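Local coordinates for orphan protein TM0875 (Thermotoga maritima, PDB 1O22), which is of unknown function, an orphan protein of the DUF3855 family with a fold that was new when determined, at residues A[142-145]-A[146-149]. Sequence-based numbering, arbitrary orientation.
Sequences EEFM and KYFF
The carbonyl oxygen F144 O takes the shortest backbone bond of this helical turn, from F148 N at 2.8 Å with the donor in the carbonyl plane; Y147 CB and F148 CB also press on the same oxygen. One residue on, M145 O accepts F149 N almost straight, N-H...O 176°, while the F149 ring slants beside it with CD2 3.1 Å from M145 O. K146 N to E142 O and Y147 N to E143 O complete four successive i to i+4 bonds, the pattern of a regular alpha-helix, here within helix 137-152.

On the buried side M145, a selenomethionine, is bent at both chi2 and chi3, which carries its terminal methyl forward along the helix, over the next turn: CE reaches F149 CZ at 3.4 Å and F148 CD2 at 3.9 Å. SE lies 5.1 Å from the F148 ring centroid, 42° off the normal, an oblique Met-aromatic contact. The F144 ring, set by CG anti to the backbone N (chi1 169°), receives F148 CB over one face. I59 of strand 56-66 touches F144, M145 and F148, and F149 stacks on Y159, so the apolar side seats the helix on the sheet. With the F149 ring cut back to an alanine here, the M145 methyl would probably lose its contact at CZ and Y159 its stacking partner, leaving a gap between helix and strand 159-165. Y147 is buried too, and D109 OD2 satisfies its hydroxyl, tying the helix to strand 100-111.

K146 instead runs along the partly exposed flank, its CE 3.2 Å from E143 OE2, but NZ stays 4.2 Å from that oxygen, beyond a salt bridge. This part of the helix is therefore amphipathic: aromatic and selenium-methyl packing joins it to the sheet, whereas E143 and K146, both also touching Y111, probably add a weak electrostatic attraction.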
loop_
_atom_site.group_PDB
_atom_site.type_symbol
_atom_site.label_atom_id
_atom_site.label_comp_id
_atom_site.label_asym_id
_atom_site.label_seq_id
_atom_site.Cartn_x
_atom_site.Cartn_y
_atom_site.Cartn_z
ATOM N N GLU A 142 7.471 19.938 -6.176
ATOM C CA GLU A 142 6.520 20.824 -6.827
ATOM C C GLU A 142 6.077 20.271 -8.177
ATOM O O GLU A 142 4.888 20.377 -8.531
ATOM C CB GLU A 142 7.022 22.251 -7.015
ATOM C CG GLU A 142 5.971 23.124 -7.745
ATOM C CD GLU A 142 4.645 23.291 -6.976
ATOM O OE1 GLU A 142 3.626 22.555 -7.243
ATOM O OE2 GLU A 142 4.618 24.182 -6.089
ATOM N N GLU A 143 7.009 19.677 -8.927
ATOM C CA GLU A 143 6.633 19.010 -10.190
ATOM C C GLU A 143 5.705 17.838 -9.917
ATOM O O GLU A 143 4.754 17.628 -10.645
ATOM C CB GLU A 143 7.841 18.487 -10.958
ATOM C CG GLU A 143 8.414 19.467 -11.948
ATOM C CD GLU A 143 7.636 19.505 -13.261
ATOM O OE1 GLU A 143 7.817 18.588 -14.124
ATOM O OE2 GLU A 143 6.860 20.476 -13.432
ATOM N N PHE A 144 6.042 17.020 -8.926
ATOM C CA PHE A 144 5.211 15.886 -8.592
ATOM C C PHE A 144 3.774 16.325 -8.247
ATOM O O PHE A 144 2.823 15.662 -8.657
ATOM C CB PHE A 144 5.770 15.040 -7.457
ATOM C CG PHE A 144 4.797 14.062 -6.954
ATOM C CD1 PHE A 144 4.486 12.936 -7.697
ATOM C CD2 PHE A 144 4.131 14.284 -5.753
ATOM C CE1 PHE A 144 3.531 12.030 -7.255
ATOM C CE2 PHE A 144 3.155 13.397 -5.319
ATOM C CZ PHE A 144 2.877 12.259 -6.045
HETATM N N MSE A 145 3.643 17.432 -7.506
HETATM C CA MSE A 145 2.345 17.915 -7.045
HETATM C C MSE A 145 1.477 18.461 -8.181
HETATM O O MSE A 145 0.245 18.270 -8.164
HETATM C CB MSE A 145 2.477 18.892 -5.882
HETATM C CG MSE A 145 2.945 18.228 -4.588
HETATM SE SE MSE A 145 1.901 16.629 -4.015
HETATM C CE MSE A 145 0.206 17.655 -3.325
ATOM N N LYS A 146 2.116 19.005 -9.215
ATOM C CA LYS A 146 1.389 19.363 -10.433
ATOM C C LYS A 146 0.830 18.120 -11.101
ATOM O O LYS A 146 -0.318 18.109 -11.489
ATOM C CB LYS A 146 2.277 20.065 -11.441
ATOM C CG LYS A 146 2.427 21.531 -11.268
ATOM C CD LYS A 146 3.389 22.088 -12.327
ATOM C CE LYS A 146 4.834 22.289 -11.820
ATOM N NZ LYS A 146 5.162 23.733 -11.500
ATOM N N TYR A 147 1.669 17.093 -11.268
ATOM C CA TYR A 147 1.229 15.798 -11.747
ATOM C C TYR A 147 0.067 15.242 -10.920
ATOM O O TYR A 147 -0.942 14.779 -11.489
ATOM C CB TYR A 147 2.376 14.756 -11.752
ATOM C CG TYR A 147 1.867 13.345 -11.855
ATOM C CD1 TYR A 147 1.512 12.792 -13.103
ATOM C CD2 TYR A 147 1.698 12.561 -10.725
ATOM C CE1 TYR A 147 1.019 11.503 -13.204
ATOM C CE2 TYR A 147 1.190 11.283 -10.814
ATOM C CZ TYR A 147 0.877 10.743 -12.053
ATOM O OH TYR A 147 0.385 9.442 -12.111
ATOM N N PHE A 148 0.219 15.274 -9.603
ATOM C CA PHE A 148 -0.763 14.717 -8.685
ATOM C C PHE A 148 -2.143 15.405 -8.814
ATOM O O PHE A 148 -3.156 14.764 -9.033
ATOM C CB PHE A 148 -0.241 14.766 -7.230
ATOM C CG PHE A 148 -1.283 14.352 -6.199
ATOM C CD1 PHE A 148 -1.534 13.031 -5.934
ATOM C CD2 PHE A 148 -2.050 15.321 -5.549
ATOM C CE1 PHE A 148 -2.519 12.663 -5.039
ATOM C CE2 PHE A 148 -3.018 14.970 -4.628
ATOM C CZ PHE A 148 -3.275 13.642 -4.385
ATOM N N PHE A 149 -2.168 16.719 -8.712
ATOM C CA PHE A 149 -3.423 17.460 -8.847
ATOM C C PHE A 149 -4.038 17.246 -10.223
ATOM O O PHE A 149 -5.215 16.977 -10.324
ATOM C CB PHE A 149 -3.228 18.961 -8.537
ATOM C CG PHE A 149 -2.913 19.236 -7.099
ATOM C CD1 PHE A 149 -3.664 18.667 -6.096
ATOM C CD2 PHE A 149 -1.819 20.014 -6.741
ATOM C CE1 PHE A 149 -3.366 18.900 -4.777
ATOM C CE2 PHE A 149 -1.531 20.234 -5.418
ATOM C CZ PHE A 149 -2.298 19.679 -4.448
#